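PDB 6K4E: putative serine phosphatase from Pseudomonas aeruginosa, which probably removes phosphate from phosphoserine or phosphothreonine of a partner protein through its magnesium-dependent PP2C-type domain, in a pathway controlling biofilm formation. Local coordinates for residues Ser140-Ala145 with Tyr220-Val225; Ile131-Glu136 with Leu147-Gln152. All blocks are in the same frame, centred on the assembly; numbering follows the deposited sequence.

Contact 1. Residues Ser140-Ala145 with Tyr220-Val225; sequences SRDPAA and YRNIEV
Ala144, in the first turn of helix 143-157, comes closest to Tyr220, in the loop leading into edge strand 223-226, with 5.0 Å between Ala144 CA and Tyr220 CA. The link is made by the amide of Asn222, which bridges two groups at the start of the helix. Asn222 OD1 accepts from Ala144 N at 2.8 Å, with a C=O...donor angle of 128° and the donor tilted off the carbonyl plane. Asn222 ND2 donates to Asp142 OD1, also 2.8 Å away; the bond lies near the plane of the amide but meets the carboxylate from above its plane, the two planes being 58° apart. From the other face of that carboxylate Ala145 N reaches Asp142 OD1 at 3.2 Å. Asp142 CG lies anti to the backbone N (chi1 -170°), which places OD1 over the helix start, and one oxygen thus takes two donors. With both its ends bonded, the Asn222 amide has its flip state fixed. Asn222 OD1 lies over the face of the Pro143 ring, with Pro143 CD 3.4 Å away, and Ala144 CB rests 3.5 Å from Tyr220 O. Pro143 and Asn222 both touch Ala188 of the neighbouring strand 184-190. Asp142 is a helix N-cap, with Pro143 in the first helical turn, and Asn222, one residue before strand 223-226, ties this capped helix start to the entrance of that outer strand in the PP2C-type fold.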
ATOM      1  N   SER B 140       9.062  -8.476 -17.866  1.00 51.06           N
ATOM      2  CA  SER B 140       8.185  -9.469 -17.262  1.00 49.75           C
ATOM      3  C   SER B 140       8.624 -10.920 -17.520  1.00 52.85           C
ATOM      4  O   SER B 140       7.952 -11.861 -17.095  1.00 52.58           O
ATOM      5  CB  SER B 140       6.759  -9.231 -17.740  1.00 55.85           C
ATOM      6  OG  SER B 140       6.727  -9.258 -19.158  1.00 69.36           O
ATOM      7  N   ARG B 141       9.799 -11.094 -18.138  1.00 49.94           N
ATOM      8  CA  ARG B 141      10.328 -12.383 -18.572  1.00 49.26           C
ATOM      9  C   ARG B 141      11.400 -13.002 -17.668  1.00 53.42           C
ATOM     10  O   ARG B 141      11.772 -14.159 -17.880  1.00 54.02           O
ATOM     11  CB  ARG B 141      10.839 -12.252 -20.021  1.00 47.78           C
ATOM     12  CG  ARG B 141       9.737 -11.673 -20.911  1.00 44.57           C
ATOM     13  CD  ARG B 141      10.029 -11.630 -22.404  1.00 53.86           C
ATOM     14  NE  ARG B 141       8.831 -11.207 -23.141  1.00 57.35           N
ATOM     15  CZ  ARG B 141       8.478  -9.938 -23.340  1.00 76.28           C
ATOM     16  NH1 ARG B 141       9.226  -8.946 -22.861  1.00 61.33           N
ATOM     17  NH2 ARG B 141       7.372  -9.651 -24.015  1.00 66.27           N
ATOM     18  N   ASP B 142      11.830 -12.293 -16.623  1.00 49.39           N
ATOM     19  CA  ASP B 142      12.866 -12.817 -15.756  1.00 49.71           C
ATOM     20  C   ASP B 142      12.358 -12.822 -14.311  1.00 53.69           C
ATOM     21  O   ASP B 142      12.584 -11.837 -13.605  1.00 53.51           O
ATOM     22  CB  ASP B 142      14.148 -11.963 -15.943  1.00 53.60           C
ATOM     23  CG  ASP B 142      15.433 -12.473 -15.308  1.00 64.98           C
ATOM     24  OD1 ASP B 142      15.353 -13.304 -14.375  1.00 64.15           O
ATOM     25  OD2 ASP B 142      16.512 -11.964 -15.675  1.00 74.28           O
ATOM     26  N   PRO B 143      11.691 -13.926 -13.850  1.00 48.65           N
ATOM     27  CA  PRO B 143      11.145 -13.956 -12.477  1.00 46.70           C
ATOM     28  C   PRO B 143      12.154 -13.677 -11.360  1.00 50.12           C
ATOM     29  O   PRO B 143      11.839 -12.923 -10.449  1.00 50.52           O
ATOM     30  CB  PRO B 143      10.524 -15.357 -12.379  1.00 47.01           C
ATOM     31  CG  PRO B 143      10.171 -15.688 -13.777  1.00 50.76           C
ATOM     32  CD  PRO B 143      11.320 -15.156 -14.579  1.00 48.14           C
ATOM     33  N   ALA B 144      13.364 -14.234 -11.441  1.00 47.32           N
ATOM     34  CA  ALA B 144      14.422 -13.993 -10.447  1.00 46.43           C
ATOM     35  C   ALA B 144      14.812 -12.524 -10.374  1.00 49.19           C
ATOM     36  O   ALA B 144      14.977 -12.033  -9.261  1.00 48.62           O
ATOM     37  CB  ALA B 144      15.641 -14.854 -10.719  1.00 47.19           C
ATOM     38  N   ALA B 145      14.932 -11.818 -11.534  1.00 46.34           N
ATOM     39  CA  ALA B 145      15.259 -10.370 -11.563  1.00 47.32           C
ATOM     40  C   ALA B 145      14.129  -9.519 -10.974  1.00 49.99           C
ATOM     41  O   ALA B 145      14.409  -8.560 -10.261  1.00 48.46           O
ATOM     42  CB  ALA B 145      15.567  -9.913 -12.976  1.00 48.91           C
ATOM     43  N   TYR B 220      18.273 -14.721  -5.961  1.00 74.51           N
ATOM     44  CA  TYR B 220      17.338 -15.584  -6.685  1.00 70.96           C
ATOM     45  C   TYR B 220      17.820 -15.991  -8.061  1.00 69.44           C
ATOM     46  O   TYR B 220      18.507 -15.229  -8.749  1.00 68.31           O
ATOM     47  CB  TYR B 220      15.932 -14.957  -6.736  1.00 70.57           C
ATOM     48  CG  TYR B 220      15.380 -14.731  -5.345  1.00 70.50           C
ATOM     49  CD1 TYR B 220      15.042 -15.805  -4.526  1.00 71.82           C
ATOM     50  CD2 TYR B 220      15.282 -13.448  -4.814  1.00 70.75           C
ATOM     51  CE1 TYR B 220      14.602 -15.609  -3.220  1.00 72.34           C
ATOM     52  CE2 TYR B 220      14.816 -13.237  -3.516  1.00 71.24           C
ATOM     53  CZ  TYR B 220      14.483 -14.324  -2.720  1.00 79.14           C
ATOM     54  OH  TYR B 220      14.035 -14.152  -1.433  1.00 82.39           O
ATOM     55  N   ARG B 221      17.469 -17.232  -8.428  1.00 62.52           N
ATOM     56  CA  ARG B 221      17.795 -17.885  -9.689  1.00 61.44           C
ATOM     57  C   ARG B 221      16.504 -18.475 -10.279  1.00 59.63           C
ATOM     58  O   ARG B 221      15.600 -18.853  -9.535  1.00 58.43           O
ATOM     59  CB  ARG B 221      18.849 -18.980  -9.420  1.00 66.08           C
ATOM     60  CG  ARG B 221      19.362 -19.730 -10.656  1.00 86.15           C
ATOM     61  CD  ARG B 221      20.223 -20.948 -10.316  1.00 98.71           C
ATOM     62  NE  ARG B 221      19.502 -21.957  -9.532  1.00104.88           N
ATOM     63  CZ  ARG B 221      18.750 -22.926 -10.047  1.00115.59           C
ATOM     64  NH1 ARG B 221      18.603 -23.036 -11.364  1.00102.47           N
ATOM     65  NH2 ARG B 221      18.134 -23.790  -9.252  1.00 98.38           N
ATOM     66  N   ASN B 222      16.403 -18.505 -11.613  1.00 53.31           N
ATOM     67  CA  ASN B 222      15.280 -19.092 -12.326  1.00 50.71           C
ATOM     68  C   ASN B 222      15.494 -20.582 -12.559  1.00 53.13           C
ATOM     69  O   ASN B 222      16.610 -21.028 -12.815  1.00 52.42           O
ATOM     70  CB  ASN B 222      15.092 -18.406 -13.666  1.00 50.13           C
ATOM     71  CG  ASN B 222      14.615 -16.998 -13.531  1.00 60.50           C
ATOM     72  OD1 ASN B 222      13.766 -16.701 -12.705  1.00 48.84           O
ATOM     73  ND2 ASN B 222      15.171 -16.100 -14.321  1.00 55.50           N
ATOM     74  N   ILE B 223      14.402 -21.337 -12.479  1.00 48.46           N
ATOM     75  CA  ILE B 223      14.360 -22.748 -12.776  1.00 47.75           C
ATOM     76  C   ILE B 223      13.599 -22.793 -14.082  1.00 50.13           C
ATOM     77  O   ILE B 223      12.433 -22.404 -14.138  1.00 48.37           O
ATOM     78  CB  ILE B 223      13.685 -23.561 -11.645  1.00 49.99           C
ATOM     79  CG1 ILE B 223      14.525 -23.467 -10.342  1.00 50.88           C
ATOM     80  CG2 ILE B 223      13.468 -25.034 -12.088  1.00 50.93           C
ATOM     81  CD1 ILE B 223      13.754 -23.823  -9.051  1.00 54.99           C
ATOM     82  N   GLU B 224      14.256 -23.276 -15.117  1.00 48.10           N
ATOM     83  CA  GLU B 224      13.666 -23.306 -16.442  1.00 47.85           C
ATOM     84  C   GLU B 224      13.359 -24.690 -16.883  1.00 51.16           C
ATOM     85  O   GLU B 224      14.249 -25.531 -16.969  1.00 51.86           O
ATOM     86  CB  GLU B 224      14.531 -22.561 -17.457  1.00 50.10           C
ATOM     87  CG  GLU B 224      14.690 -21.087 -17.154  1.00 60.04           C
ATOM     88  CD  GLU B 224      15.748 -20.443 -18.018  1.00 82.27           C
ATOM     89  OE1 GLU B 224      16.947 -20.559 -17.677  1.00 81.18           O
ATOM     90  OE2 GLU B 224      15.379 -19.850 -19.056  1.00 78.66           O
ATOM     91  N   VAL B 225      12.077 -24.929 -17.141  1.00 46.29           N
ATOM     92  CA  VAL B 225      11.580 -26.219 -17.562  1.00 46.41           C
ATOM     93  C   VAL B 225      10.958 -26.173 -18.949  1.00 50.36           C
ATOM     94  O   VAL B 225      10.379 -25.150 -19.306  1.00 51.59           O
ATOM     95  CB  VAL B 225      10.629 -26.883 -16.527  1.00 49.85           C
ATOM     96  CG1 VAL B 225      11.398 -27.359 -15.287  1.00 50.07           C
ATOM     97  CG2 VAL B 225       9.449 -25.980 -16.159  1.00 48.04           C
TER

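Contact 2. Residues Ile131-Glu136 with Leu147-Gln152; sequences IDHAIE and LGETDQ
Thr150, Glu149 and Ala134 carry most of the interface in this helical hairpin, in which consecutive helices 117-138 and 143-157 pack on one side of the PP2C-type alpha/beta fold. The segment axes approach to 8.2 Å, with their N-to-C directions 132° apart, so the two segments are nearer antiparallel than parallel but well splayed. The small side chain of Ala134 is consistent with this close approach: Ala134 CA and Glu149 CA are 5.1 Å apart. Ala134 CB points at the facing helix and is received between two neighbours, lying 3.6 Å from Glu149 CB and 3.4 Å from Thr150 OG1. The Thr150 hydroxyl is buried here, yet its hydrogen bond is to Ile146 O, one turn back on its own helix, leaving it to meet Ala134 by van der Waals contact. Thr150 OG1, beside its backbone N (chi1 -62°), is turned to Ala134 CB, while CG2, anti to that N, lies 3.7 Å from Ile131 CG1. Ile131 also reaches Phe96, Val98 and Val111, tying the hairpin to the sheet beneath. Glu149 packs by its CB, and its chain bends at chi2, leaving OE1 near the His133 ring. His133 also packs against Glu136 of the second subunit. Ring and carboxylate planes are 38° apart, and Glu149 OE1 sits at the ring edge, near its plane, 3.6 Å from His133 NE2, without a hydrogen bond.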
ATOM      1  N   ILE B 131       6.054  -4.567  -7.282  1.00 44.69           N
ATOM      2  CA  ILE B 131       6.102  -5.549  -8.377  1.00 44.93           C
ATOM      3  C   ILE B 131       5.989  -4.832  -9.740  1.00 48.61           C
ATOM      4  O   ILE B 131       6.744  -5.164 -10.666  1.00 47.16           O
ATOM      5  CB  ILE B 131       5.104  -6.743  -8.174  1.00 47.35           C
ATOM      6  CG1 ILE B 131       5.731  -7.753  -7.202  1.00 46.60           C
ATOM      7  CG2 ILE B 131       4.729  -7.453  -9.509  1.00 47.97           C
ATOM      8  CD1 ILE B 131       4.830  -8.809  -6.661  1.00 55.28           C
ATOM      9  N   ASP B 132       5.118  -3.798  -9.827  1.00 45.88           N
ATOM     10  CA  ASP B 132       4.939  -2.973 -11.028  1.00 46.19           C
ATOM     11  C   ASP B 132       6.238  -2.269 -11.390  1.00 49.07           C
ATOM     12  O   ASP B 132       6.625  -2.274 -12.558  1.00 47.47           O
ATOM     13  CB  ASP B 132       3.816  -1.934 -10.803  1.00 48.42           C
ATOM     14  CG  ASP B 132       2.427  -2.535 -10.845  1.00 56.11           C
ATOM     15  OD1 ASP B 132       2.297  -3.759 -10.602  1.00 56.50           O
ATOM     16  OD2 ASP B 132       1.472  -1.790 -11.091  1.00 57.06           O
ATOM     17  N   HIS B 133       6.914  -1.678 -10.387  1.00 47.31           N
ATOM     18  CA  HIS B 133       8.213  -1.021 -10.572  1.00 49.29           C
ATOM     19  C   HIS B 133       9.214  -2.029 -11.152  1.00 52.10           C
ATOM     20  O   HIS B 133       9.845  -1.743 -12.162  1.00 53.55           O
ATOM     21  CB  HIS B 133       8.750  -0.440  -9.245  1.00 51.56           C
ATOM     22  CG  HIS B 133      10.210  -0.105  -9.288  1.00 57.49           C
ATOM     23  ND1 HIS B 133      10.656   1.138  -9.710  1.00 61.59           N
ATOM     24  CD2 HIS B 133      11.286  -0.882  -9.000  1.00 60.53           C
ATOM     25  CE1 HIS B 133      11.981   1.083  -9.656  1.00 61.98           C
ATOM     26  NE2 HIS B 133      12.405  -0.114  -9.242  1.00 61.58           N
ATOM     27  N   ALA B 134       9.349  -3.198 -10.506  1.00 46.87           N
ATOM     28  CA  ALA B 134      10.268  -4.264 -10.907  1.00 45.91           C
ATOM     29  C   ALA B 134      10.020  -4.733 -12.346  1.00 48.77           C
ATOM     30  O   ALA B 134      10.984  -4.818 -13.104  1.00 49.12           O
ATOM     31  CB  ALA B 134      10.182  -5.423  -9.929  1.00 45.39           C
ATOM     32  N   ILE B 135       8.736  -4.972 -12.735  1.00 44.40           N
ATOM     33  CA  ILE B 135       8.353  -5.390 -14.101  1.00 44.76           C
ATOM     34  C   ILE B 135       8.802  -4.319 -15.111  1.00 51.67           C
ATOM     35  O   ILE B 135       9.317  -4.660 -16.167  1.00 52.52           O
ATOM     36  CB  ILE B 135       6.836  -5.739 -14.237  1.00 46.61           C
ATOM     37  CG1 ILE B 135       6.452  -6.938 -13.366  1.00 44.33           C
ATOM     38  CG2 ILE B 135       6.427  -5.981 -15.727  1.00 48.16           C
ATOM     39  CD1 ILE B 135       4.868  -7.166 -13.241  1.00 50.53           C
ATOM     40  N   GLU B 136       8.639  -3.035 -14.765  1.00 49.77           N
ATOM     41  CA  GLU B 136       9.058  -1.908 -15.592  1.00 52.01           C
ATOM     42  C   GLU B 136      10.602  -1.803 -15.656  1.00 57.30           C
ATOM     43  O   GLU B 136      11.139  -1.542 -16.725  1.00 58.76           O
ATOM     44  CB  GLU B 136       8.416  -0.620 -15.059  1.00 54.04           C
ATOM     45  CG  GLU B 136       8.587   0.610 -15.936  1.00 71.17           C
ATOM     46  CD  GLU B 136       7.766   1.814 -15.499  1.00 99.51           C
ATOM     47  OE1 GLU B 136       6.574   1.630 -15.158  1.00 88.14           O
ATOM     48  OE2 GLU B 136       8.317   2.941 -15.486  1.00 99.05           O
ATOM     49  N   LEU B 147      11.924 -10.496  -8.650  1.00 45.86           N
ATOM     50  CA  LEU B 147      11.954 -10.736  -7.203  1.00 44.86           C
ATOM     51  C   LEU B 147      13.039  -9.940  -6.503  1.00 50.94           C
ATOM     52  O   LEU B 147      12.783  -9.411  -5.426  1.00 50.83           O
ATOM     53  CB  LEU B 147      12.084 -12.240  -6.884  1.00 44.26           C
ATOM     54  CG  LEU B 147      10.898 -13.140  -7.237  1.00 47.23           C
ATOM     55  CD1 LEU B 147      11.157 -14.533  -6.784  1.00 47.22           C
ATOM     56  CD2 LEU B 147       9.621 -12.663  -6.591  1.00 48.99           C
ATOM     57  N   GLY B 148      14.221  -9.840  -7.133  1.00 49.26           N
ATOM     58  CA  GLY B 148      15.368  -9.082  -6.642  1.00 49.43           C
ATOM     59  C   GLY B 148      15.044  -7.604  -6.562  1.00 54.17           C
ATOM     60  O   GLY B 148      15.243  -6.974  -5.521  1.00 52.50           O
ATOM     61  N   GLU B 149      14.484  -7.069  -7.658  1.00 51.68           N
ATOM     62  CA  GLU B 149      14.050  -5.688  -7.798  1.00 51.29           C
ATOM     63  C   GLU B 149      12.869  -5.369  -6.870  1.00 52.49           C
ATOM     64  O   GLU B 149      12.817  -4.245  -6.361  1.00 50.65           O
ATOM     65  CB  GLU B 149      13.702  -5.382  -9.263  1.00 53.18           C
ATOM     66  CG  GLU B 149      14.889  -4.947 -10.112  1.00 67.78           C
ATOM     67  CD  GLU B 149      15.592  -3.666  -9.683  1.00 85.68           C
ATOM     68  OE1 GLU B 149      14.897  -2.682  -9.340  1.00 75.57           O
ATOM     69  OE2 GLU B 149      16.844  -3.650  -9.701  1.00 81.67           O
ATOM     70  N   THR B 150      11.929  -6.359  -6.645  1.00 45.92           N
ATOM     71  CA  THR B 150      10.782  -6.190  -5.742  1.00 44.45           C
ATOM     72  C   THR B 150      11.295  -6.010  -4.306  1.00 47.40           C
ATOM     73  O   THR B 150      10.859  -5.102  -3.595  1.00 45.00           O
ATOM     74  CB  THR B 150       9.773  -7.339  -5.891  1.00 46.11           C
ATOM     75  OG1 THR B 150       9.265  -7.337  -7.226  1.00 46.59           O
ATOM     76  CG2 THR B 150       8.623  -7.242  -4.908  1.00 41.56           C
ATOM     77  N   ASP B 151      12.252  -6.859  -3.915  1.00 45.52           N
ATOM     78  CA  ASP B 151      12.929  -6.823  -2.619  1.00 45.96           C
ATOM     79  C   ASP B 151      13.516  -5.407  -2.391  1.00 49.29           C
ATOM     80  O   ASP B 151      13.220  -4.808  -1.367  1.00 47.29           O
ATOM     81  CB  ASP B 151      14.030  -7.907  -2.576  1.00 47.84           C
ATOM     82  CG  ASP B 151      14.712  -8.170  -1.237  1.00 59.41           C
ATOM     83  OD1 ASP B 151      14.361  -7.510  -0.253  1.00 57.19           O
ATOM     84  OD2 ASP B 151      15.573  -9.076  -1.175  1.00 73.34           O
ATOM     85  N   GLN B 152      14.282  -4.869  -3.368  1.00 46.89           N
ATOM     86  CA  GLN B 152      14.906  -3.542  -3.288  1.00 48.68           C
ATOM     87  C   GLN B 152      13.883  -2.403  -3.143  1.00 51.50           C
ATOM     88  O   GLN B 152      14.031  -1.562  -2.252  1.00 49.38           O
ATOM     89  CB  GLN B 152      15.870  -3.300  -4.469  1.00 51.11           C
ATOM     90  CG  GLN B 152      17.149  -4.159  -4.423  1.00 69.05           C
ATOM     91  CD  GLN B 152      17.915  -4.098  -3.100  1.00 86.92           C
ATOM     92  OE1 GLN B 152      18.243  -3.021  -2.574  1.00 78.86           O
ATOM     93  NE2 GLN B 152      18.207  -5.265  -2.528  1.00 79.41           N
TER

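Overall arrangement
Helix 143-157 takes part in both contacts: its N-terminal turn meets the 220-225 segment in contact 1, and its next turns face helix 117-138 in contact 2. The two centres are 13 Å apart, and the contacts touch directly, with Tyr220 CD2 packing 4.0 Å from Leu147 CB and Ser140 CB 3.8 Å from Ile135 CG2. The helix is thereby met at its start by the loop leading into strand 223-226 and, further on, by helix 117-138. No residue of the magnesium sites (Asp112, Cys113 and Gly115; Asp112, Asp238 and Asp291) belongs to either contact: a bound magnesium ion lies about 13 Å from the Tyr220 side chain and about 14 Å from that of Ile131.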